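Local structure of polyphosphate kinase (Porphyromonas gingivalis, 2O8R) at residues K328-A333 against K343-H348; P334-G339 against V357-M362; R639-D644 against K687-T692. The protein probably catalyses the reversible transfer of the terminal phosphate of ATP to a growing chain of inorganic polyphosphate. The protein carries 3 engineered substitutions. All coordinates share one frame; numbering follows the deposited sequence.

Contact 1 (K328-A333 against K343-H348)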
ATOM      1  N   LYS A 328     -26.150  -5.048 -22.811  1.00 59.56           N
ATOM      2  CA  LYS A 328     -26.029  -5.435 -24.229  1.00 59.05           C
ATOM      3  C   LYS A 328     -26.217  -4.220 -25.128  1.00 56.56           C
ATOM      4  O   LYS A 328     -25.446  -4.006 -26.063  1.00 61.28           O
ATOM      5  CB  LYS A 328     -27.042  -6.523 -24.633  1.00 48.15           C
ATOM      6  CG  LYS A 328     -27.259  -7.674 -23.643  1.00 72.59           C
ATOM      7  CD  LYS A 328     -26.012  -8.529 -23.408  1.00 82.30           C
ATOM      8  CE  LYS A 328     -26.100  -9.879 -24.110  1.00 89.04           C
ATOM      9  NZ  LYS A 328     -26.714 -10.928 -23.250  1.00 90.75           N
ATOM     10  N   HIS A 329     -27.238  -3.428 -24.811  1.00 58.48           N
ATOM     11  CA  HIS A 329     -27.586  -2.221 -25.545  1.00 54.05           C
ATOM     12  C   HIS A 329     -26.402  -1.280 -25.664  1.00 64.49           C
ATOM     13  O   HIS A 329     -25.977  -0.938 -26.776  1.00 69.49           O
ATOM     14  CB  HIS A 329     -28.716  -1.509 -24.829  1.00 67.82           C
ATOM     15  CG  HIS A 329     -29.762  -0.980 -25.748  1.00 89.70           C
ATOM     16  ND1 HIS A 329     -30.924  -1.669 -26.021  1.00 89.06           N
ATOM     17  CD2 HIS A 329     -29.819   0.164 -26.470  1.00101.36           C
ATOM     18  CE1 HIS A 329     -31.658  -0.965 -26.866  1.00117.69           C
ATOM     19  NE2 HIS A 329     -31.010   0.151 -27.154  1.00114.22           N
ATOM     20  N   LEU A 330     -25.863  -0.875 -24.516  1.00 67.94           N
ATOM     21  CA  LEU A 330     -24.628  -0.091 -24.475  1.00 62.22           C
ATOM     22  C   LEU A 330     -23.509  -0.731 -25.285  1.00 66.75           C
ATOM     23  O   LEU A 330     -22.837  -0.051 -26.063  1.00 64.73           O
ATOM     24  CB  LEU A 330     -24.142   0.082 -23.043  1.00 69.65           C
ATOM     25  CG  LEU A 330     -24.286   1.445 -22.391  1.00 60.60           C
ATOM     26  CD1 LEU A 330     -23.292   1.516 -21.277  1.00 52.56           C
ATOM     27  CD2 LEU A 330     -24.024   2.552 -23.384  1.00 76.44           C
ATOM     28  N   GLU A 331     -23.322  -2.037 -25.103  1.00 62.74           N
ATOM     29  CA  GLU A 331     -22.233  -2.758 -25.753  1.00 59.55           C
ATOM     30  C   GLU A 331     -22.360  -2.771 -27.270  1.00 64.37           C
ATOM     31  O   GLU A 331     -21.363  -2.875 -27.974  1.00 60.58           O
ATOM     32  CB  GLU A 331     -22.145  -4.193 -25.237  1.00 49.11           C
ATOM     33  CG  GLU A 331     -21.720  -4.321 -23.786  1.00 65.35           C
ATOM     34  CD  GLU A 331     -20.294  -3.877 -23.526  1.00 66.25           C
ATOM     35  OE1 GLU A 331     -19.463  -3.888 -24.457  1.00 85.76           O
ATOM     36  OE2 GLU A 331     -20.000  -3.525 -22.373  1.00 61.85           O
ATOM     37  N   GLN A 332     -23.581  -2.654 -27.777  1.00 66.73           N
ATOM     38  CA  GLN A 332     -23.773  -2.761 -29.215  1.00 69.30           C
ATOM     39  C   GLN A 332     -23.917  -1.411 -29.918  1.00 66.93           C
ATOM     40  O   GLN A 332     -24.166  -1.361 -31.123  1.00 86.75           O
ATOM     41  CB  GLN A 332     -24.897  -3.759 -29.569  1.00 72.31           C
ATOM     42  CG  GLN A 332     -26.322  -3.402 -29.120  1.00 73.08           C
ATOM     43  CD  GLN A 332     -27.234  -4.633 -29.002  1.00 82.55           C
ATOM     44  OE1 GLN A 332     -26.783  -5.736 -28.664  1.00 85.02           O
ATOM     45  NE2 GLN A 332     -28.523  -4.439 -29.267  1.00 72.39           N
ATOM     46  N   ALA A 333     -23.755  -0.326 -29.164  1.00 59.97           N
ATOM     47  CA  ALA A 333     -23.644   1.018 -29.744  1.00 54.27           C
ATOM     48  C   ALA A 333     -22.248   1.216 -30.379  1.00 59.64           C
ATOM     49  O   ALA A 333     -21.308   0.494 -30.049  1.00 67.73           O
ATOM     50  CB  ALA A 333     -23.928   2.080 -28.680  1.00 45.13           C
ATOM     51  N   LYS A 343     -29.537   7.459 -25.261  1.00 70.83           N
ATOM     52  CA  LYS A 343     -30.409   6.993 -24.186  1.00 65.31           C
ATOM     53  C   LYS A 343     -29.762   7.090 -22.798  1.00 66.17           C
ATOM     54  O   LYS A 343     -28.544   7.095 -22.670  1.00 79.48           O
ATOM     55  CB  LYS A 343     -30.806   5.543 -24.467  1.00 47.28           C
ATOM     56  CG  LYS A 343     -31.840   4.970 -23.518  1.00 53.19           C
ATOM     57  CD  LYS A 343     -32.359   3.607 -23.979  1.00 66.93           C
ATOM     58  CE  LYS A 343     -31.238   2.590 -24.145  1.00 80.50           C
ATOM     59  NZ  LYS A 343     -31.731   1.187 -24.062  1.00 93.31           N
ATOM     60  N   ASP A 344     -30.594   7.168 -21.767  1.00 59.53           N
ATOM     61  CA  ASP A 344     -30.144   7.096 -20.390  1.00 50.19           C
ATOM     62  C   ASP A 344     -29.873   5.669 -19.996  1.00 53.29           C
ATOM     63  O   ASP A 344     -30.526   4.748 -20.471  1.00 64.05           O
ATOM     64  CB  ASP A 344     -31.205   7.635 -19.439  1.00 53.70           C
ATOM     65  CG  ASP A 344     -31.353   9.125 -19.521  1.00 54.47           C
ATOM     66  OD1 ASP A 344     -30.522   9.767 -20.204  1.00 52.11           O
ATOM     67  OD2 ASP A 344     -32.305   9.645 -18.899  1.00 59.49           O
ATOM     68  N   TYR A 345     -28.912   5.495 -19.101  1.00 51.31           N
ATOM     69  CA  TYR A 345     -28.610   4.187 -18.566  1.00 47.07           C
ATOM     70  C   TYR A 345     -28.573   4.203 -17.021  1.00 47.43           C
ATOM     71  O   TYR A 345     -28.230   5.203 -16.386  1.00 50.52           O
ATOM     72  CB  TYR A 345     -27.320   3.633 -19.197  1.00 43.83           C
ATOM     73  CG  TYR A 345     -27.468   3.246 -20.659  1.00 60.50           C
ATOM     74  CD1 TYR A 345     -27.713   1.918 -21.040  1.00 68.92           C
ATOM     75  CD2 TYR A 345     -27.366   4.206 -21.661  1.00 61.98           C
ATOM     76  CE1 TYR A 345     -27.862   1.569 -22.389  1.00 61.83           C
ATOM     77  CE2 TYR A 345     -27.510   3.870 -23.000  1.00 67.87           C
ATOM     78  CZ  TYR A 345     -27.750   2.557 -23.361  1.00 66.72           C
ATOM     79  OH  TYR A 345     -27.888   2.265 -24.704  1.00 76.88           O
ATOM     80  N   LEU A 346     -28.960   3.088 -16.431  1.00 51.18           N
ATOM     81  CA  LEU A 346     -28.908   2.912 -15.000  1.00 46.67           C
ATOM     82  C   LEU A 346     -27.987   1.738 -14.760  1.00 47.26           C
ATOM     83  O   LEU A 346     -28.199   0.658 -15.303  1.00 56.58           O
ATOM     84  CB  LEU A 346     -30.296   2.557 -14.501  1.00 41.42           C
ATOM     85  CG  LEU A 346     -30.826   3.092 -13.190  1.00 63.27           C
ATOM     86  CD1 LEU A 346     -30.588   4.602 -13.056  1.00 63.29           C
ATOM     87  CD2 LEU A 346     -32.297   2.763 -13.178  1.00 56.75           C
ATOM     88  N   ILE A 347     -26.950   1.939 -13.966  1.00 49.58           N
ATOM     89  CA  ILE A 347     -26.052   0.839 -13.650  1.00 41.94           C
ATOM     90  C   ILE A 347     -26.110   0.536 -12.167  1.00 39.35           C
ATOM     91  O   ILE A 347     -25.871   1.405 -11.327  1.00 53.66           O
ATOM     92  CB  ILE A 347     -24.616   1.156 -14.053  1.00 48.06           C
ATOM     93  CG1 ILE A 347     -24.523   1.420 -15.564  1.00 40.62           C
ATOM     94  CG2 ILE A 347     -23.673   0.059 -13.577  1.00 45.13           C
ATOM     95  CD1 ILE A 347     -25.056   0.303 -16.447  1.00 39.50           C
ATOM     96  N   HIS A 348     -26.446  -0.703 -11.859  1.00 39.12           N
ATOM     97  CA  HIS A 348     -26.585  -1.150 -10.493  1.00 48.82           C
ATOM     98  C   HIS A 348     -25.418  -2.046 -10.158  1.00 42.97           C
ATOM     99  O   HIS A 348     -25.340  -3.194 -10.608  1.00 51.85           O
ATOM    100  CB  HIS A 348     -27.896  -1.914 -10.324  1.00 46.42           C
ATOM    101  CG  HIS A 348     -29.095  -1.159 -10.802  1.00 59.35           C
ATOM    102  ND1 HIS A 348     -29.645  -0.113 -10.091  1.00 51.23           N
ATOM    103  CD2 HIS A 348     -29.850  -1.298 -11.917  1.00 58.11           C
ATOM    104  CE1 HIS A 348     -30.685   0.362 -10.751  1.00 54.42           C
ATOM    105  NE2 HIS A 348     -30.831  -0.340 -11.861  1.00 62.45           N
TER

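Contact 2 (P334-G339 against V357-M362). With SO4 (sulfate ion), chain I.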
ATOM      1  N   PRO A 334     -22.110   2.175 -31.318  1.00 67.47           N
ATOM      2  CA  PRO A 334     -20.817   2.374 -31.988  1.00 55.91           C
ATOM      3  C   PRO A 334     -19.703   2.812 -31.047  1.00 60.73           C
ATOM      4  O   PRO A 334     -18.537   2.500 -31.283  1.00 65.82           O
ATOM      5  CB  PRO A 334     -21.110   3.487 -32.991  1.00 52.49           C
ATOM      6  CG  PRO A 334     -22.318   4.168 -32.470  1.00 62.55           C
ATOM      7  CD  PRO A 334     -23.136   3.101 -31.831  1.00 63.38           C
ATOM      8  N   SER A 335     -20.069   3.541 -29.999  1.00 64.45           N
ATOM      9  CA  SER A 335     -19.160   3.873 -28.913  1.00 55.77           C
ATOM     10  C   SER A 335     -20.020   4.175 -27.707  1.00 65.83           C
ATOM     11  O   SER A 335     -21.200   4.513 -27.856  1.00 66.50           O
ATOM     12  CB  SER A 335     -18.310   5.091 -29.259  1.00 57.95           C
ATOM     13  OG  SER A 335     -19.082   6.277 -29.197  1.00 79.16           O
ATOM     14  N   LEU A 336     -19.425   4.062 -26.522  1.00 61.07           N
ATOM     15  CA  LEU A 336     -20.145   4.251 -25.270  1.00 44.25           C
ATOM     16  C   LEU A 336     -20.777   5.626 -25.176  1.00 52.02           C
ATOM     17  O   LEU A 336     -21.943   5.742 -24.794  1.00 62.17           O
ATOM     18  CB  LEU A 336     -19.254   3.965 -24.064  1.00 40.60           C
ATOM     19  CG  LEU A 336     -18.995   2.471 -23.859  1.00 61.08           C
ATOM     20  CD1 LEU A 336     -17.900   2.285 -22.849  1.00 41.93           C
ATOM     21  CD2 LEU A 336     -20.272   1.705 -23.445  1.00 50.74           C
HETATM   22  N   MSE A 337     -20.038   6.657 -25.571  1.00 51.22           N
HETATM   23  CA  MSE A 337     -20.583   8.016 -25.537  1.00 74.96           C
HETATM   24  C   MSE A 337     -21.753   8.180 -26.487  1.00 73.49           C
HETATM   25  O   MSE A 337     -22.677   8.948 -26.216  1.00 77.54           O
HETATM   26  CB  MSE A 337     -19.522   9.034 -25.888  1.00 68.47           C
HETATM   27  CG  MSE A 337     -18.334   8.969 -25.003  1.00 77.41           C
HETATM   28 SE   MSE A 337     -17.058  10.222 -25.674  1.00110.98          SE
HETATM   29  CE  MSE A 337     -17.675  11.799 -24.712  1.00 72.04           C
ATOM     30  N   GLU A 338     -21.708   7.458 -27.602  1.00 70.72           N
ATOM     31  CA  GLU A 338     -22.814   7.463 -28.531  1.00 71.86           C
ATOM     32  C   GLU A 338     -24.033   6.870 -27.856  1.00 63.77           C
ATOM     33  O   GLU A 338     -25.111   7.441 -27.933  1.00 86.45           O
ATOM     34  CB  GLU A 338     -22.460   6.713 -29.814  1.00 79.51           C
ATOM     35  CG  GLU A 338     -21.887   7.599 -30.909  1.00 91.37           C
ATOM     36  CD  GLU A 338     -22.966   8.266 -31.758  1.00119.44           C
ATOM     37  OE1 GLU A 338     -23.776   9.061 -31.221  1.00106.34           O
ATOM     38  OE2 GLU A 338     -23.012   7.987 -32.976  1.00129.07           O
ATOM     39  N   GLY A 339     -23.847   5.750 -27.162  1.00 70.87           N
ATOM     40  CA  GLY A 339     -24.925   5.099 -26.413  1.00 55.69           C
ATOM     41  C   GLY A 339     -25.652   6.017 -25.447  1.00 66.95           C
ATOM     42  O   GLY A 339     -26.883   6.064 -25.455  1.00 68.25           O
ATOM     43  N   VAL A 357     -17.671   3.514 -16.048  1.00 62.63           N
ATOM     44  CA  VAL A 357     -17.181   4.848 -15.711  1.00 58.97           C
ATOM     45  C   VAL A 357     -15.803   5.109 -16.338  1.00 61.32           C
ATOM     46  O   VAL A 357     -15.614   6.111 -17.044  1.00 54.20           O
ATOM     47  CB  VAL A 357     -17.169   5.080 -14.175  1.00 67.44           C
ATOM     48  CG1 VAL A 357     -16.475   6.396 -13.813  1.00 45.28           C
ATOM     49  CG2 VAL A 357     -18.596   5.042 -13.624  1.00 51.00           C
ATOM     50  N   VAL A 358     -14.861   4.196 -16.115  1.00 49.93           N
ATOM     51  CA  VAL A 358     -13.493   4.384 -16.610  1.00 53.21           C
ATOM     52  C   VAL A 358     -13.369   4.213 -18.141  1.00 57.08           C
ATOM     53  O   VAL A 358     -12.680   4.988 -18.794  1.00 66.65           O
ATOM     54  CB  VAL A 358     -12.487   3.500 -15.847  1.00 48.34           C
ATOM     55  CG1 VAL A 358     -12.838   2.035 -16.003  1.00 55.00           C
ATOM     56  CG2 VAL A 358     -11.062   3.768 -16.315  1.00 45.44           C
ATOM     57  N   ARG A 359     -14.052   3.211 -18.695  1.00 64.32           N
ATOM     58  CA  ARG A 359     -14.219   3.035 -20.141  1.00 58.39           C
ATOM     59  C   ARG A 359     -14.698   4.320 -20.828  1.00 69.26           C
ATOM     60  O   ARG A 359     -14.149   4.745 -21.853  1.00 69.84           O
ATOM     61  CB  ARG A 359     -15.270   1.968 -20.389  1.00 57.95           C
ATOM     62  CG  ARG A 359     -14.837   0.884 -21.301  1.00 65.01           C
ATOM     63  CD  ARG A 359     -14.865  -0.413 -20.552  1.00 55.92           C
ATOM     64  NE  ARG A 359     -16.033  -1.268 -20.810  1.00 72.55           N
ATOM     65  CZ  ARG A 359     -16.770  -1.304 -21.920  1.00 59.81           C
ATOM     66  NH1 ARG A 359     -17.779  -2.151 -21.997  1.00 44.64           N
ATOM     67  NH2 ARG A 359     -16.508  -0.527 -22.960  1.00 73.38           N
ATOM     68  N   LEU A 360     -15.740   4.920 -20.252  1.00 62.11           N
ATOM     69  CA  LEU A 360     -16.281   6.170 -20.735  1.00 55.56           C
ATOM     70  C   LEU A 360     -15.222   7.251 -20.642  1.00 46.80           C
ATOM     71  O   LEU A 360     -14.952   7.956 -21.613  1.00 47.05           O
ATOM     72  CB  LEU A 360     -17.513   6.574 -19.928  1.00 39.51           C
ATOM     73  CG  LEU A 360     -18.291   7.674 -20.638  1.00 40.10           C
ATOM     74  CD1 LEU A 360     -18.900   7.096 -21.901  1.00 54.45           C
ATOM     75  CD2 LEU A 360     -19.364   8.236 -19.747  1.00 69.60           C
ATOM     76  N   LEU A 361     -14.608   7.359 -19.473  1.00 61.52           N
ATOM     77  CA  LEU A 361     -13.514   8.302 -19.284  1.00 61.76           C
ATOM     78  C   LEU A 361     -12.420   8.113 -20.324  1.00 57.15           C
ATOM     79  O   LEU A 361     -11.889   9.092 -20.842  1.00 65.03           O
ATOM     80  CB  LEU A 361     -12.940   8.207 -17.874  1.00 52.90           C
ATOM     81  CG  LEU A 361     -13.808   8.889 -16.814  1.00 46.75           C
ATOM     82  CD1 LEU A 361     -13.250   8.625 -15.434  1.00 63.57           C
ATOM     83  CD2 LEU A 361     -13.919  10.382 -17.078  1.00 33.88           C
HETATM   84  N   MSE A 362     -12.110   6.864 -20.653  1.00 57.87           N
HETATM   85  CA  MSE A 362     -11.080   6.572 -21.648  1.00 70.33           C
HETATM   86  C   MSE A 362     -11.508   6.950 -23.059  1.00 64.08           C
HETATM   87  O   MSE A 362     -10.697   7.456 -23.832  1.00 72.30           O
HETATM   88  CB  MSE A 362     -10.674   5.107 -21.604  1.00 63.06           C
HETATM   89  CG  MSE A 362      -9.818   4.744 -20.417  1.00 73.88           C
HETATM   90 SE   MSE A 362      -9.362   2.849 -20.441  1.00 90.39          SE
HETATM   91  CE  MSE A 362     -10.933   2.051 -19.645  1.00111.26           C
TER
HETATM   92  S   SO4 I 710     -15.562  -4.877 -19.532  1.00116.74           S
HETATM   93  O1  SO4 I 710     -15.702  -5.514 -20.840  1.00127.62           O
HETATM   94  O2  SO4 I 710     -16.472  -5.497 -18.570  1.00124.67           O
HETATM   95  O3  SO4 I 710     -14.193  -5.040 -19.053  1.00134.50           O
HETATM   96  O4  SO4 I 710     -15.874  -3.464 -19.657  1.00103.47           O

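Contact 3 (R639-D644 against K687-T692). Engineered in segment 687-692: T692 (natural residue Ala).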
ATOM      1  N   ARG A 639     -37.146   4.520 -14.301  1.00 44.60           N
ATOM      2  CA  ARG A 639     -37.972   4.665 -13.085  1.00 57.01           C
ATOM      3  C   ARG A 639     -38.719   3.389 -12.690  1.00 60.45           C
ATOM      4  O   ARG A 639     -38.879   3.093 -11.499  1.00 59.65           O
ATOM      5  CB  ARG A 639     -39.009   5.770 -13.254  1.00 36.33           C
ATOM      6  CG  ARG A 639     -38.616   7.116 -12.712  1.00 71.31           C
ATOM      7  CD  ARG A 639     -39.837   8.016 -12.502  1.00 76.86           C
ATOM      8  NE  ARG A 639     -40.862   7.760 -13.507  1.00 81.63           N
ATOM      9  CZ  ARG A 639     -40.933   8.359 -14.692  1.00 75.35           C
ATOM     10  NH1 ARG A 639     -40.046   9.281 -15.043  1.00 71.70           N
ATOM     11  NH2 ARG A 639     -41.905   8.031 -15.527  1.00 81.44           N
ATOM     12  N   ARG A 640     -39.190   2.657 -13.698  1.00 52.32           N
ATOM     13  CA  ARG A 640     -39.948   1.434 -13.482  1.00 54.25           C
ATOM     14  C   ARG A 640     -39.035   0.359 -12.914  1.00 48.04           C
ATOM     15  O   ARG A 640     -39.435  -0.402 -12.028  1.00 62.15           O
ATOM     16  CB  ARG A 640     -40.620   0.989 -14.799  1.00 60.41           C
ATOM     17  CG  ARG A 640     -41.260  -0.414 -14.839  1.00 71.73           C
ATOM     18  CD  ARG A 640     -42.204  -0.714 -13.662  1.00 74.34           C
ATOM     19  NE  ARG A 640     -43.002   0.439 -13.249  1.00 70.34           N
ATOM     20  CZ  ARG A 640     -43.544   0.578 -12.041  1.00 88.91           C
ATOM     21  NH1 ARG A 640     -43.375  -0.367 -11.113  1.00 73.23           N
ATOM     22  NH2 ARG A 640     -44.252   1.669 -11.757  1.00 67.95           N
ATOM     23  N   GLU A 641     -37.800   0.322 -13.406  1.00 51.24           N
ATOM     24  CA  GLU A 641     -36.835  -0.680 -12.975  1.00 54.86           C
ATOM     25  C   GLU A 641     -36.487  -0.501 -11.499  1.00 54.02           C
ATOM     26  O   GLU A 641     -36.463  -1.475 -10.751  1.00 59.77           O
ATOM     27  CB  GLU A 641     -35.587  -0.618 -13.844  1.00 48.25           C
ATOM     28  CG  GLU A 641     -34.563  -1.719 -13.602  1.00 51.26           C
ATOM     29  CD  GLU A 641     -33.357  -1.576 -14.520  1.00 68.95           C
ATOM     30  OE1 GLU A 641     -32.756  -0.484 -14.563  1.00 92.88           O
ATOM     31  OE2 GLU A 641     -33.012  -2.548 -15.216  1.00 83.70           O
ATOM     32  N   ILE A 642     -36.241   0.744 -11.086  1.00 43.30           N
ATOM     33  CA  ILE A 642     -35.844   1.048  -9.711  1.00 44.04           C
ATOM     34  C   ILE A 642     -36.921   0.589  -8.742  1.00 57.60           C
ATOM     35  O   ILE A 642     -36.638  -0.050  -7.721  1.00 60.70           O
ATOM     36  CB  ILE A 642     -35.570   2.548  -9.536  1.00 43.04           C
ATOM     37  CG1 ILE A 642     -34.249   2.909 -10.207  1.00 51.28           C
ATOM     38  CG2 ILE A 642     -35.495   2.928  -8.075  1.00 66.38           C
ATOM     39  CD1 ILE A 642     -34.036   4.397 -10.350  1.00 83.00           C
ATOM     40  N   ILE A 643     -38.163   0.887  -9.096  1.00 51.49           N
ATOM     41  CA  ILE A 643     -39.298   0.461  -8.301  1.00 44.51           C
ATOM     42  C   ILE A 643     -39.395  -1.055  -8.280  1.00 44.93           C
ATOM     43  O   ILE A 643     -39.625  -1.642  -7.221  1.00 59.23           O
ATOM     44  CB  ILE A 643     -40.599   1.118  -8.788  1.00 42.31           C
ATOM     45  CG1 ILE A 643     -40.405   2.636  -8.783  1.00 62.67           C
ATOM     46  CG2 ILE A 643     -41.735   0.773  -7.873  1.00 42.19           C
ATOM     47  CD1 ILE A 643     -41.583   3.412  -9.226  1.00 36.06           C
ATOM     48  N   ASP A 644     -39.188  -1.692  -9.430  1.00 44.61           N
ATOM     49  CA  ASP A 644     -39.191  -3.151  -9.475  1.00 45.61           C
ATOM     50  C   ASP A 644     -38.219  -3.676  -8.422  1.00 57.05           C
ATOM     51  O   ASP A 644     -38.587  -4.497  -7.576  1.00 64.21           O
ATOM     52  CB  ASP A 644     -38.763  -3.644 -10.854  1.00 54.41           C
ATOM     53  CG  ASP A 644     -39.877  -3.597 -11.875  1.00 69.10           C
ATOM     54  OD1 ASP A 644     -41.063  -3.551 -11.490  1.00 98.43           O
ATOM     55  OD2 ASP A 644     -39.561  -3.624 -13.079  1.00 81.64           O
ATOM     56  N   LYS A 687     -30.276  -9.838 -14.912  1.00 67.18           N
ATOM     57  CA  LYS A 687     -29.724 -10.757 -15.889  1.00 55.88           C
ATOM     58  C   LYS A 687     -30.844 -11.140 -16.850  1.00 67.00           C
ATOM     59  O   LYS A 687     -30.652 -11.156 -18.067  1.00 76.71           O
ATOM     60  CB  LYS A 687     -29.158 -11.987 -15.192  1.00 47.72           C
ATOM     61  CG  LYS A 687     -28.413 -12.936 -16.112  1.00 59.80           C
ATOM     62  CD  LYS A 687     -28.123 -14.256 -15.408  1.00 44.88           C
ATOM     63  CE  LYS A 687     -27.603 -15.282 -16.407  1.00 75.24           C
ATOM     64  NZ  LYS A 687     -27.262 -16.566 -15.739  1.00 90.13           N
ATOM     65  N   GLY A 688     -32.019 -11.412 -16.287  1.00 68.61           N
ATOM     66  CA  GLY A 688     -33.217 -11.688 -17.067  1.00 65.21           C
ATOM     67  C   GLY A 688     -33.391 -10.668 -18.171  1.00 60.56           C
ATOM     68  O   GLY A 688     -33.334 -11.004 -19.346  1.00 60.66           O
ATOM     69  N   LYS A 689     -33.541  -9.408 -17.791  1.00 68.29           N
ATOM     70  CA  LYS A 689     -33.789  -8.366 -18.772  1.00 71.68           C
ATOM     71  C   LYS A 689     -32.680  -8.247 -19.838  1.00 71.39           C
ATOM     72  O   LYS A 689     -32.939  -7.780 -20.944  1.00 72.84           O
ATOM     73  CB  LYS A 689     -34.086  -7.018 -18.090  1.00 56.40           C
ATOM     74  CG  LYS A 689     -32.870  -6.167 -17.824  1.00 63.95           C
ATOM     75  CD  LYS A 689     -33.148  -4.707 -18.144  1.00 71.02           C
ATOM     76  CE  LYS A 689     -31.903  -3.858 -17.922  1.00 58.99           C
ATOM     77  NZ  LYS A 689     -32.197  -2.415 -18.005  1.00 80.48           N
ATOM     78  N   GLU A 690     -31.463  -8.689 -19.527  1.00 66.20           N
ATOM     79  CA  GLU A 690     -30.367  -8.524 -20.477  1.00 65.96           C
ATOM     80  C   GLU A 690     -30.377  -9.613 -21.537  1.00 74.49           C
ATOM     81  O   GLU A 690     -29.863  -9.414 -22.634  1.00 79.40           O
ATOM     82  CB  GLU A 690     -28.996  -8.410 -19.788  1.00 51.28           C
ATOM     83  CG  GLU A 690     -28.799  -7.143 -18.913  1.00 60.63           C
ATOM     84  CD  GLU A 690     -28.615  -5.842 -19.696  1.00 74.64           C
ATOM     85  OE1 GLU A 690     -28.384  -5.899 -20.923  1.00 71.36           O
ATOM     86  OE2 GLU A 690     -28.691  -4.753 -19.077  1.00 62.37           O
ATOM     87  N   GLU A 691     -30.990 -10.753 -21.227  1.00 83.48           N
ATOM     88  CA  GLU A 691     -31.209 -11.787 -22.239  1.00 81.42           C
ATOM     89  C   GLU A 691     -32.365 -11.407 -23.168  1.00 85.74           C
ATOM     90  O   GLU A 691     -32.598 -12.071 -24.174  1.00 99.28           O
ATOM     91  CB  GLU A 691     -31.497 -13.152 -21.609  1.00 77.23           C
ATOM     92  CG  GLU A 691     -30.884 -13.408 -20.245  1.00 87.44           C
ATOM     93  CD  GLU A 691     -29.433 -13.856 -20.292  1.00104.89           C
ATOM     94  OE1 GLU A 691     -28.619 -13.218 -20.995  1.00111.89           O
ATOM     95  OE2 GLU A 691     -29.100 -14.846 -19.603  1.00113.47           O
ATOM     96  N   THR A 692     -33.087 -10.342 -22.831  1.00 85.41           N
ATOM     97  CA  THR A 692     -34.205  -9.879 -23.654  1.00 91.44           C
ATOM     98  C   THR A 692     -33.799  -8.749 -24.612  1.00 86.65           C
ATOM     99  O   THR A 692     -34.593  -7.841 -24.882  1.00 88.33           O
ATOM    100  CB  THR A 692     -35.414  -9.419 -22.790  1.00 78.05           C
ATOM    101  OG1 THR A 692     -35.288  -9.929 -21.459  1.00 83.86           O
ATOM    102  CG2 THR A 692     -36.725  -9.915 -23.391  1.00 78.09           C
TER

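Contact 1 (K328-A333 against K343-H348)
L330 and H329, on the short helix 328-331, pack against the ring of Y345 and the side chain of K343, a helix-on-strand contact in which the helix lies on strand 345-349 of the first phospholipase-D-like domain. Y345 opens that strand, which pairs antiparallel with strand 474-481 through backbone bonds such as those of Y345 with M480. The main packing is a CH-pi contact. L330 sits over one face of the phenol, its CG 3.6 Å from the centroid of the Y345 ring and only 14° off the ring normal. The methyl CD2 of L330 extends the cover toward CZ and CE2 of the ring, lying 3.7 Å from Y345 CZ. With CG of Y345 anti to its carbonyl carbon (chi1 -70°), the ring reaches across to the helix, and H329 CB meets it at the edge, near its plane. Y345 OH approaches the imidazole of H329 obliquely, 3.4 Å from H329 CD2. K343, just past the end of helix 336-342, covers one face of that same imidazole. Its chain runs out straight and then bends at chi3 (57°), which brings its last two atoms over the ring at about a right angle to the H329 side chain. Nearest the face is the ammonium: K343 NZ stands 3.2 Å above the plane of the H329 ring, over its centre.

Contact 2 (P334-G339 against V357-M362)
The first turn of helix 336-342 packs on the middle of helix 355-365 within the first phospholipase-D-like domain, L336 and M337 meeting R359 and L360. Both helices lie on the same face of the sheet, since M337 and L360 each also touch strands 442-447 and 457-462. One methyl touches two consecutive residues of the other helix: L360 CD1 lies 3.8 Å from L336 CB and 3.7 Å from M337 CG. CG of L360 stands beside the carbonyl carbon, anti to the backbone N (chi1 -165°), and the turn at chi2 (68°) sets CD1 toward the opposing helix, although CB starts off to one side. On the preceding residue, R359, the aliphatic root packs on L336, whose CD1 is 3.6 Å from R359 CB, and the two side chains cross at about a right angle. The start of helix 336-342 is held from within and from its partner. S335 is the N-cap, its OG accepting from E338 N at 3.3 Å, while E363 of helix 355-365 takes the backbone N-H groups of L336 and M337. R359 bends at chi2 and chi3, and its guanidinium pairs with E331 as well as with a sulfate, probably from the crystallisation liquor. The sulfate lies at the guanidinium edge, near its plane, with R359 NE and O4 of the ion so close, 2.5 Å, that the exact length is doubtful.

Contact 3 (R639-D644 against K687-T692)
K689 reaches from helix 678-691 to E641 of helix 636-651, and its chain can be followed outward from CB, which leaves the backbone toward the other helix. CG takes the crowded position between backbone N and carbonyl carbon (chi1 90°), and a bend at chi2 then turns the rest of the chain into an extended run toward E641. Along that run each atom comes nearer to the same oxygen: K689 CD is 3.6 Å from E641 OE2, CE is 3.2 Å from it, and NZ closes at 2.9 Å in a hydrogen-bonded salt bridge. The ammonium meets E641 OE2 on its syn side, 33° out of the carboxylate plane. E641 comes to meet it with a chain extended beyond CG, crossing the lysine at about a right angle. Its other oxygen, OE1, accepts a weak hydrogen bond from H348 NE2, while the E641 side chain packs on Y685, L686 and L346. The carboxylate of E690 lies nearby, its OE2 6.2 Å from E641 OE2, so the lysine charge may ease the repulsion between the two acids. This is an interhelical salt bridge, joining helix 678-691 to helix 636-651, which belongs to the second phospholipase-D-like domain.

Contact 1 lies between the other two, its centre 10 Å from that of contact 2 and 12 Å from that of contact 3. Toward contact 2 it is joined by the salt bridge of E331 OE2 to R359 NH1 (2.6 Å) and by L330 CD1 packing on L336 CD2; along the chain the segments of these two contacts alternate. Toward contact 3, K328 N probably donates to E690 OE1 (3.0 Å). Separately, the packing of L346 on I642 joins the two phospholipase-D-like domains. Contacts 2 and 3 do not touch, their nearest atoms being about 11 Å apart. All three lie away from the predicted nucleotide, magnesium and phosphohistidine sites, and the sulfate belongs to contact 2.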